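Local atomic coordinates of beta-galactosidase (Bacillus circulans, PDB entry 4MAD), a protein that probably hydrolyses terminal non-reducing beta-D-galactose residues of beta-D-galactosides, as a glycoside hydrolase of family 35. Residues F356-L367 and P513-K524; G554-P562 and F587-A595. All coordinates share one frame; numbering follows the deposited sequence.

How the contacts relate
Contacts 1 and 2 belong to the same antiparallel sheet but hold it by different chemistry. Contact 1 joins neighbouring strands, 357-366 and 514-522, through paired backbones and a largely buried aromatic cluster, with charged side chains at its margin. Contact 2 lies about 18 Å away, centre to centre, at the sheet's far end, where residues 587-595 leave strand 584-588 and run beside the approach to edge strand 558-561; it relies on a few well-directed hydrogen bonds and little apolar packing. Both are partly buried. Phe587 links them: its N probably bonds to Gly357 O, and its ring packs on Val359 and Leu520.

Contact 1: F356-L367 and P513-K524; sequences FGKVKFTEHAGL and PYFHKGILTVDK
His364 and His516 meet through their ND1 atoms, 2.8 Å apart, in a hydrogen bond for which either imidazole could be the donor. The rings touch rim to rim with planes at 86°, and His516 NE2 is held in turn by His581, so both nitrogens of this buried ring are satisfied. The CB of His516 lies over a face of the Phe361 ring, 3.9 Å from its centroid, in a CH-pi contact. The edge of the same phenyl ring abuts the backbone of Gly518, where no side chain intervenes. Tyr514 offers a second close fit: with CG beside its backbone N (chi1 -84°), the ring lies across the facing strand and receives Gly366 CA at 3.6 Å from its centroid. These strands are neighbours in the antiparallel sheet of the galactose-binding-type domain, although 145 residues lie between the two segments. Between them Glu363 with Lys517 and Ala365 with Phe515 are the hydrogen-bonded pairs, Phe515 N to Ala365 O being shortest at 2.7 Å and Glu363 N to Lys517 O weak. Beyond Phe361 the pairing opens: strand 357-360 runs at 139° to its partner, and a water accepts from Ile519 N and donates to Lys360 O. Apolar side chains take over there, Leu520 CD1 reaching Phe356 CB at 3.7 Å and also touching Val359 CG2, while Phe356 CE1 rests obliquely on Val522 CG2. At the partly exposed margin, Glu363 and Lys517 lie side by side, but OE2 of Glu363 stays 4.5 Å from NZ of Lys517, too far for a salt bridge; the lysine has a long, weak ion pair with Glu572 instead.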
loop_
_atom_site.group_PDB
_atom_site.type_symbol
_atom_site.label_atom_id
_atom_site.label_comp_id
_atom_site.label_asym_id
_atom_site.label_seq_id
_atom_site.Cartn_x
_atom_site.Cartn_y
_atom_site.Cartn_z
ATOM N N PHE A 356 -9.416 4.883 25.165
ATOM C CA PHE A 356 -10.784 5.290 25.267
ATOM C C PHE A 356 -11.705 4.211 25.805
ATOM O O PHE A 356 -12.850 4.434 25.950
ATOM C CB PHE A 356 -11.300 5.837 23.955
ATOM C CG PHE A 356 -10.750 7.183 23.585
ATOM C CD1 PHE A 356 -11.334 8.337 24.047
ATOM C CD2 PHE A 356 -9.733 7.304 22.712
ATOM C CE1 PHE A 356 -10.867 9.519 23.677
ATOM C CE2 PHE A 356 -9.266 8.505 22.344
ATOM C CZ PHE A 356 -9.827 9.611 22.815
ATOM N N GLY A 357 -11.169 3.038 26.069
ATOM C CA GLY A 357 -11.874 2.013 26.751
ATOM C C GLY A 357 -12.805 1.214 25.876
ATOM O O GLY A 357 -12.740 1.306 24.694
ATOM N N LYS A 358 -13.673 0.442 26.490
ATOM C CA LYS A 358 -14.550 -0.403 25.737
ATOM C C LYS A 358 -15.713 0.281 25.046
ATOM O O LYS A 358 -16.384 1.052 25.618
ATOM C CB LYS A 358 -15.070 -1.526 26.591
ATOM C CG LYS A 358 -16.355 -2.014 26.128
ATOM C CD LYS A 358 -16.654 -3.395 26.583
ATOM C CE LYS A 358 -15.677 -3.954 27.584
ATOM N NZ LYS A 358 -16.346 -4.994 28.387
ATOM N N VAL A 359 -15.945 -0.085 23.795
ATOM C CA VAL A 359 -17.152 0.264 23.038
ATOM C C VAL A 359 -18.007 -0.964 22.731
ATOM O O VAL A 359 -17.565 -1.880 22.083
ATOM C CB VAL A 359 -16.829 0.911 21.701
ATOM C CG1 VAL A 359 -18.034 1.118 20.884
ATOM C CG2 VAL A 359 -16.087 2.131 21.864
ATOM N N LYS A 360 -19.236 -0.977 23.227
ATOM C CA LYS A 360 -20.134 -2.090 22.996
ATOM C C LYS A 360 -20.854 -2.001 21.666
ATOM O O LYS A 360 -21.263 -0.953 21.255
ATOM C CB LYS A 360 -21.158 -2.205 24.111
ATOM C CG LYS A 360 -20.564 -2.181 25.460
ATOM C CD LYS A 360 -21.555 -2.508 26.522
ATOM C CE LYS A 360 -21.510 -1.509 27.610
ATOM N NZ LYS A 360 -20.121 -1.178 27.808
ATOM N N PHE A 361 -21.042 -3.132 21.039
ATOM C CA PHE A 361 -21.746 -3.091 19.801
ATOM C C PHE A 361 -23.187 -3.468 20.104
ATOM O O PHE A 361 -23.460 -4.567 20.386
ATOM C CB PHE A 361 -21.125 -4.030 18.780
ATOM C CG PHE A 361 -19.769 -3.604 18.302
ATOM C CD1 PHE A 361 -19.537 -2.365 17.821
ATOM C CD2 PHE A 361 -18.739 -4.454 18.347
ATOM C CE1 PHE A 361 -18.317 -2.008 17.425
ATOM C CE2 PHE A 361 -17.532 -4.092 17.934
ATOM C CZ PHE A 361 -17.320 -2.885 17.480
ATOM N N THR A 362 -24.086 -2.492 20.030
ATOM C CA THR A 362 -25.496 -2.726 20.326
ATOM C C THR A 362 -26.304 -3.002 19.061
ATOM O O THR A 362 -27.400 -3.558 19.124
ATOM C CB THR A 362 -26.121 -1.531 21.071
ATOM O OG1 THR A 362 -26.157 -0.391 20.204
ATOM C CG2 THR A 362 -25.309 -1.194 22.312
ATOM N N GLU A 363 -25.759 -2.610 17.915
ATOM C CA GLU A 363 -26.439 -2.805 16.639
ATOM C C GLU A 363 -25.640 -3.719 15.714
ATOM O O GLU A 363 -24.410 -3.723 15.741
ATOM C CB GLU A 363 -26.694 -1.460 15.957
ATOM C CG GLU A 363 -27.163 -0.365 16.900
ATOM C CD GLU A 363 -27.802 0.800 16.170
ATOM O OE1 GLU A 363 -29.011 0.721 15.865
ATOM O OE2 GLU A 363 -27.096 1.795 15.900
ATOM N N HIS A 364 -26.350 -4.490 14.897
ATOM C CA HIS A 364 -25.721 -5.384 13.973
ATOM C C HIS A 364 -26.495 -5.535 12.628
ATOM O O HIS A 364 -27.680 -5.407 12.556
ATOM C CB HIS A 364 -25.597 -6.752 14.585
ATOM C CG HIS A 364 -25.318 -6.768 16.047
ATOM N ND1 HIS A 364 -24.048 -6.776 16.551
ATOM C CD2 HIS A 364 -26.139 -6.890 17.107
ATOM C CE1 HIS A 364 -24.096 -6.842 17.860
ATOM N NE2 HIS A 364 -25.357 -6.899 18.227
ATOM N N ALA A 365 -25.773 -5.803 11.566
ATOM C CA ALA A 365 -26.402 -6.094 10.303
ATOM C C ALA A 365 -25.620 -7.113 9.512
ATOM O O ALA A 365 -24.469 -6.954 9.315
ATOM C CB ALA A 365 -26.576 -4.883 9.529
ATOM N N GLY A 366 -26.306 -8.154 9.070
ATOM C CA GLY A 366 -25.738 -9.152 8.198
ATOM C C GLY A 366 -25.456 -8.640 6.813
ATOM O O GLY A 366 -26.288 -8.066 6.190
ATOM N N LEU A 367 -24.265 -8.910 6.331
ATOM C CA LEU A 367 -23.843 -8.422 5.054
ATOM C C LEU A 367 -24.749 -8.956 3.924
ATOM O O LEU A 367 -25.202 -8.233 3.133
ATOM C CB LEU A 367 -22.424 -8.876 4.804
ATOM C CG LEU A 367 -21.761 -8.419 3.538
ATOM C CD1 LEU A 367 -20.270 -8.489 3.617
ATOM C CD2 LEU A 367 -22.172 -9.194 2.446
ATOM N N PRO A 513 -20.637 -12.778 7.555
ATOM C CA PRO A 513 -20.131 -11.451 7.854
ATOM C C PRO A 513 -21.236 -10.567 8.381
ATOM O O PRO A 513 -22.270 -10.534 7.817
ATOM C CB PRO A 513 -19.596 -10.963 6.502
ATOM C CG PRO A 513 -19.367 -12.131 5.764
ATOM C CD PRO A 513 -20.442 -13.048 6.133
ATOM N N TYR A 514 -20.943 -9.836 9.435
ATOM C CA TYR A 514 -21.848 -8.859 9.968
ATOM C C TYR A 514 -21.151 -7.548 10.231
ATOM O O TYR A 514 -20.048 -7.538 10.643
ATOM C CB TYR A 514 -22.451 -9.331 11.261
ATOM C CG TYR A 514 -23.630 -10.210 11.133
ATOM C CD1 TYR A 514 -24.907 -9.738 11.349
ATOM C CD2 TYR A 514 -23.482 -11.527 10.813
ATOM C CE1 TYR A 514 -25.974 -10.563 11.255
ATOM C CE2 TYR A 514 -24.535 -12.340 10.706
ATOM C CZ TYR A 514 -25.773 -11.877 10.931
ATOM O OH TYR A 514 -26.822 -12.718 10.795
ATOM N N PHE A 515 -21.849 -6.459 9.987
ATOM C CA PHE A 515 -21.479 -5.163 10.447
ATOM C C PHE A 515 -21.922 -4.972 11.911
ATOM O O PHE A 515 -23.014 -5.288 12.255
ATOM C CB PHE A 515 -22.105 -4.093 9.587
ATOM C CG PHE A 515 -21.639 -4.107 8.159
ATOM C CD1 PHE A 515 -20.526 -3.446 7.773
ATOM C CD2 PHE A 515 -22.340 -4.790 7.200
ATOM C CE1 PHE A 515 -20.126 -3.449 6.506
ATOM C CE2 PHE A 515 -21.934 -4.779 5.941
ATOM C CZ PHE A 515 -20.826 -4.120 5.590
ATOM N N HIS A 516 -21.080 -4.453 12.738
ATOM C CA HIS A 516 -21.413 -4.269 14.102
ATOM C C HIS A 516 -21.251 -2.787 14.362
ATOM O O HIS A 516 -20.263 -2.250 14.007
ATOM C CB HIS A 516 -20.425 -5.001 14.928
ATOM C CG HIS A 516 -20.504 -6.474 14.795
ATOM N ND1 HIS A 516 -21.521 -7.205 15.324
ATOM C CD2 HIS A 516 -19.688 -7.357 14.193
ATOM C CE1 HIS A 516 -21.322 -8.479 15.070
ATOM N NE2 HIS A 516 -20.224 -8.597 14.369
ATOM N N LYS A 517 -22.213 -2.140 14.989
ATOM C CA LYS A 517 -22.153 -0.704 15.168
ATOM C C LYS A 517 -22.183 -0.259 16.604
ATOM O O LYS A 517 -22.951 -0.717 17.344
ATOM C CB LYS A 517 -23.258 -0.001 14.435
ATOM C CG LYS A 517 -23.141 1.465 14.502
ATOM C CD LYS A 517 -24.348 2.108 14.026
ATOM C CE LYS A 517 -24.016 3.166 13.116
ATOM N NZ LYS A 517 -24.211 4.440 13.780
ATOM N N GLY A 518 -21.275 0.645 16.928
ATOM C CA GLY A 518 -21.104 1.144 18.261
ATOM C C GLY A 518 -20.772 2.628 18.298
ATOM O O GLY A 518 -20.412 3.179 17.327
ATOM N N ILE A 519 -20.891 3.231 19.462
ATOM C CA ILE A 519 -20.596 4.632 19.639
ATOM C C ILE A 519 -19.454 4.849 20.642
ATOM O O ILE A 519 -19.490 4.320 21.693
ATOM C CB ILE A 519 -21.834 5.369 20.142
ATOM C CG1 ILE A 519 -22.995 5.147 19.194
ATOM C CG2 ILE A 519 -21.604 6.797 20.217
ATOM C CD1 ILE A 519 -22.910 5.979 18.050
ATOM N N LEU A 520 -18.465 5.645 20.274
ATOM C CA LEU A 520 -17.382 6.010 21.141
ATOM C C LEU A 520 -17.596 7.453 21.499
ATOM O O LEU A 520 -17.740 8.253 20.659
ATOM C CB LEU A 520 -16.079 5.898 20.428
ATOM C CG LEU A 520 -14.829 6.370 21.157
ATOM C CD1 LEU A 520 -14.683 5.658 22.371
ATOM C CD2 LEU A 520 -13.610 6.274 20.352
ATOM N N THR A 521 -17.600 7.723 22.793
ATOM C CA THR A 521 -17.723 9.071 23.273
ATOM C C THR A 521 -16.366 9.576 23.692
ATOM O O THR A 521 -15.703 8.957 24.449
ATOM C CB THR A 521 -18.676 9.161 24.459
ATOM O OG1 THR A 521 -19.957 8.704 24.078
ATOM C CG2 THR A 521 -18.822 10.564 24.829
ATOM N N VAL A 522 -16.005 10.720 23.149
ATOM C CA VAL A 522 -14.691 11.265 23.219
ATOM C C VAL A 522 -14.771 12.675 23.797
ATOM O O VAL A 522 -15.482 13.481 23.276
ATOM C CB VAL A 522 -14.130 11.318 21.813
ATOM C CG1 VAL A 522 -13.058 12.298 21.663
ATOM C CG2 VAL A 522 -13.749 9.930 21.351
ATOM N N ASP A 523 -14.059 12.886 24.892
ATOM C CA ASP A 523 -13.907 14.184 25.461
ATOM C C ASP A 523 -13.072 15.135 24.623
ATOM O O ASP A 523 -13.451 16.231 24.365
ATOM C CB ASP A 523 -13.362 14.085 26.905
ATOM C CG ASP A 523 -12.355 12.901 27.134
ATOM O OD1 ASP A 523 -11.658 12.486 26.212
ATOM O OD2 ASP A 523 -12.262 12.419 28.275
ATOM N N LYS A 524 -11.904 14.669 24.218
ATOM C CA LYS A 524 -11.049 15.380 23.298
ATOM C C LYS A 524 -10.363 14.384 22.370
ATOM O O LYS A 524 -9.834 13.445 22.833
ATOM C CB LYS A 524 -9.985 16.072 24.093
ATOM C CG LYS A 524 -9.021 16.850 23.299
ATOM C CD LYS A 524 -7.934 17.267 24.194
ATOM C CE LYS A 524 -7.064 18.266 23.561
ATOM N NZ LYS A 524 -6.068 18.639 24.521
HETATM O O HOH W 1 -22.056 1.738 21.656
#

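Contact 2: G554-P562 and F587-A595; sequences GPQQTLYVP and FVDTPVLGA
Thr558 OG1 accepts a hydrogen bond from Val592 N, 2.9 Å long and nearly straight at 164°. The hydroxyl reaches it from between the backbone N and the carbonyl carbon of its own residue (chi1 50°), a rotation that also brings OG1 against Pro591 CA and sets CG2 beside Val592 at about a right angle. The other polar atom of the valine backbone is used too: Val592 O takes Gln557 N at 2.9 Å along an almost linear path (177°), so this one residue is gripped at both N and O. A valine in place of Thr558 would keep the branched shape but would probably leave Val592 N without its acceptor, freeing the chain around Pro591 to shift. Farther along, Ala595 N meets a lone pair of Pro555 O, in the carbonyl plane, at 3.0 Å. Pro555, which follows a cis peptide bond, also sets its CB 3.5 Å from Leu593 O. Apolar contact is thinner: Val592 CG1 lies 4.0 Å from Gln557 CB, on a side chain that bends at chi2 and gives its NE2 to Glu552 O. The neighbouring glutamine works within its own segment, Gln556 NE2 donating to Thr558 O at 2.8 Å in the carbonyl plane; its OE1 accepts from Ser312 N, so the amide is held from both ends. Towards Phe587 the segments draw apart to a loose touch, Val561 CG2 coming no nearer than 4.5 Å to Phe587 CE1, and both side chains pack on Ile530 of the intervening strand 528-531. The arrangement is that of a C-terminal tail leaving its strand and running antiparallel to the loop that enters an edge strand, here where the galactose-binding-type beta domain meets the catalytic TIM-barrel domain.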
loop_
_atom_site.group_PDB
_atom_site.type_symbol
_atom_site.label_atom_id
_atom_site.label_comp_id
_atom_site.label_asym_id
_atom_site.label_seq_id
_atom_site.Cartn_x
_atom_site.Cartn_y
_atom_site.Cartn_z
ATOM N N GLY A 554 -2.199 -12.309 13.101
ATOM C CA GLY A 554 -1.117 -11.410 13.392
ATOM C C GLY A 554 -0.138 -11.138 12.288
ATOM O O GLY A 554 -0.380 -11.440 11.198
ATOM N N PRO A 555 1.010 -10.577 12.595
ATOM C CA PRO A 555 1.424 -10.150 13.920
ATOM C C PRO A 555 0.764 -8.906 14.472
ATOM O O PRO A 555 0.889 -8.676 15.633
ATOM C CB PRO A 555 2.905 -9.846 13.721
ATOM C CG PRO A 555 3.041 -9.519 12.325
ATOM C CD PRO A 555 1.911 -10.065 11.573
ATOM N N GLN A 556 0.192 -8.095 13.617
ATOM C CA GLN A 556 -0.519 -6.913 14.030
ATOM C C GLN A 556 -1.844 -7.294 14.695
ATOM O O GLN A 556 -2.556 -8.055 14.155
ATOM C CB GLN A 556 -0.775 -6.005 12.835
ATOM C CG GLN A 556 -1.717 -4.854 13.085
ATOM C CD GLN A 556 -1.777 -3.892 11.952
ATOM O OE1 GLN A 556 -1.363 -4.205 10.895
ATOM N NE2 GLN A 556 -2.281 -2.716 12.180
ATOM N N GLN A 557 -2.107 -6.742 15.881
ATOM C CA GLN A 557 -3.384 -6.963 16.526
ATOM C C GLN A 557 -4.171 -5.708 16.877
ATOM O O GLN A 557 -5.164 -5.806 17.477
ATOM C CB GLN A 557 -3.218 -7.819 17.749
ATOM C CG GLN A 557 -2.493 -9.048 17.477
ATOM C CD GLN A 557 -3.355 -10.152 17.003
ATOM O OE1 GLN A 557 -4.512 -10.056 17.006
ATOM N NE2 GLN A 557 -2.740 -11.247 16.624
ATOM N N THR A 558 -3.678 -4.544 16.497
ATOM C CA THR A 558 -4.350 -3.269 16.730
ATOM C C THR A 558 -4.381 -2.478 15.458
ATOM O O THR A 558 -3.541 -2.672 14.643
ATOM C CB THR A 558 -3.637 -2.392 17.734
ATOM O OG1 THR A 558 -2.263 -2.291 17.401
ATOM C CG2 THR A 558 -3.762 -2.915 19.102
ATOM N N LEU A 559 -5.363 -1.613 15.326
ATOM C CA LEU A 559 -5.451 -0.683 14.242
ATOM C C LEU A 559 -5.288 0.736 14.783
ATOM O O LEU A 559 -5.982 1.093 15.621
ATOM C CB LEU A 559 -6.790 -0.768 13.485
ATOM C CG LEU A 559 -7.033 -1.904 12.507
ATOM C CD1 LEU A 559 -8.448 -1.994 11.946
ATOM C CD2 LEU A 559 -6.022 -1.952 11.456
ATOM N N TYR A 560 -4.394 1.491 14.190
ATOM C CA TYR A 560 -4.160 2.872 14.531
ATOM C C TYR A 560 -5.290 3.729 14.062
ATOM O O TYR A 560 -5.690 3.660 12.966
ATOM C CB TYR A 560 -2.823 3.324 13.965
ATOM C CG TYR A 560 -2.489 4.790 13.863
ATOM C CD1 TYR A 560 -2.497 5.610 14.941
ATOM C CD2 TYR A 560 -2.109 5.310 12.680
ATOM C CE1 TYR A 560 -2.174 6.885 14.826
ATOM C CE2 TYR A 560 -1.800 6.588 12.544
ATOM C CZ TYR A 560 -1.821 7.384 13.635
ATOM O OH TYR A 560 -1.503 8.666 13.481
ATOM N N VAL A 561 -5.750 4.552 14.977
ATOM C CA VAL A 561 -6.715 5.562 14.724
ATOM C C VAL A 561 -6.115 6.962 14.893
ATOM O O VAL A 561 -5.958 7.410 15.963
ATOM C CB VAL A 561 -7.857 5.439 15.717
ATOM C CG1 VAL A 561 -8.934 6.401 15.400
ATOM C CG2 VAL A 561 -8.358 4.065 15.814
ATOM N N PRO A 562 -5.830 7.643 13.821
ATOM C CA PRO A 562 -5.363 9.006 13.908
ATOM C C PRO A 562 -6.415 9.930 14.519
ATOM O O PRO A 562 -7.547 9.820 14.208
ATOM C CB PRO A 562 -5.139 9.388 12.446
ATOM C CG PRO A 562 -5.019 8.168 11.757
ATOM C CD PRO A 562 -5.853 7.193 12.439
ATOM N N PHE A 587 -10.387 0.452 23.067
ATOM C CA PHE A 587 -9.461 1.357 22.480
ATOM C C PHE A 587 -8.303 1.489 23.492
ATOM O O PHE A 587 -8.534 1.713 24.616
ATOM C CB PHE A 587 -10.112 2.703 22.207
ATOM C CG PHE A 587 -11.043 2.697 21.040
ATOM C CD1 PHE A 587 -10.745 3.335 19.886
ATOM C CD2 PHE A 587 -12.203 2.031 21.126
ATOM C CE1 PHE A 587 -11.583 3.280 18.832
ATOM C CE2 PHE A 587 -13.053 1.979 20.073
ATOM C CZ PHE A 587 -12.738 2.616 18.937
ATOM N N VAL A 588 -7.078 1.338 23.040
ATOM C CA VAL A 588 -5.912 1.353 23.897
ATOM C C VAL A 588 -4.886 2.414 23.445
ATOM O O VAL A 588 -5.041 2.977 22.407
ATOM C CB VAL A 588 -5.273 -0.027 23.954
ATOM C CG1 VAL A 588 -6.243 -0.992 24.411
ATOM C CG2 VAL A 588 -4.796 -0.423 22.626
ATOM N N ASP A 589 -3.869 2.686 24.267
ATOM C CA ASP A 589 -2.936 3.756 24.006
ATOM C C ASP A 589 -1.581 3.344 23.466
ATOM O O ASP A 589 -0.737 4.133 23.256
ATOM C CB ASP A 589 -2.799 4.676 25.207
ATOM C CG ASP A 589 -1.911 4.149 26.239
ATOM O OD1 ASP A 589 -1.613 2.984 26.244
ATOM O OD2 ASP A 589 -1.503 4.920 27.080
ATOM N N THR A 590 -1.442 2.065 23.207
ATOM C CA THR A 590 -0.263 1.591 22.553
ATOM C C THR A 590 -0.568 0.444 21.647
ATOM O O THR A 590 -1.408 -0.309 21.950
ATOM C CB THR A 590 0.759 1.182 23.561
ATOM O OG1 THR A 590 2.032 1.070 22.923
ATOM C CG2 THR A 590 0.388 -0.082 24.124
ATOM N N PRO A 591 0.159 0.331 20.565
ATOM C CA PRO A 591 -0.152 -0.703 19.600
ATOM C C PRO A 591 0.411 -2.068 19.940
ATOM O O PRO A 591 1.310 -2.186 20.698
ATOM C CB PRO A 591 0.524 -0.208 18.348
ATOM C CG PRO A 591 1.698 0.499 18.828
ATOM C CD PRO A 591 1.379 1.026 20.187
ATOM N N VAL A 592 -0.141 -3.075 19.277
ATOM C CA VAL A 592 0.406 -4.419 19.269
ATOM C C VAL A 592 0.730 -4.763 17.819
ATOM O O VAL A 592 -0.123 -5.060 17.062
ATOM C CB VAL A 592 -0.525 -5.425 19.832
ATOM C CG1 VAL A 592 0.046 -6.774 19.728
ATOM C CG2 VAL A 592 -0.786 -5.115 21.251
ATOM N N LEU A 593 1.987 -4.677 17.462
ATOM C CA LEU A 593 2.406 -4.925 16.094
ATOM C C LEU A 593 3.150 -6.221 16.036
ATOM O O LEU A 593 3.576 -6.619 15.021
ATOM C CB LEU A 593 3.308 -3.821 15.620
ATOM C CG LEU A 593 2.732 -2.433 15.661
ATOM C CD1 LEU A 593 3.681 -1.429 15.162
ATOM C CD2 LEU A 593 1.505 -2.405 14.891
ATOM N N GLY A 594 3.340 -6.839 17.170
ATOM C CA GLY A 594 4.264 -7.922 17.247
ATOM C C GLY A 594 3.872 -9.124 18.045
ATOM O O GLY A 594 4.640 -9.731 18.704
ATOM N N ALA A 595 2.641 -9.492 17.967
ATOM C CA ALA A 595 2.358 -10.687 18.646
ATOM C C ALA A 595 2.857 -11.902 17.809
ATOM O O ALA A 595 2.084 -12.656 17.283
ATOM C CB ALA A 595 0.956 -10.754 18.973
#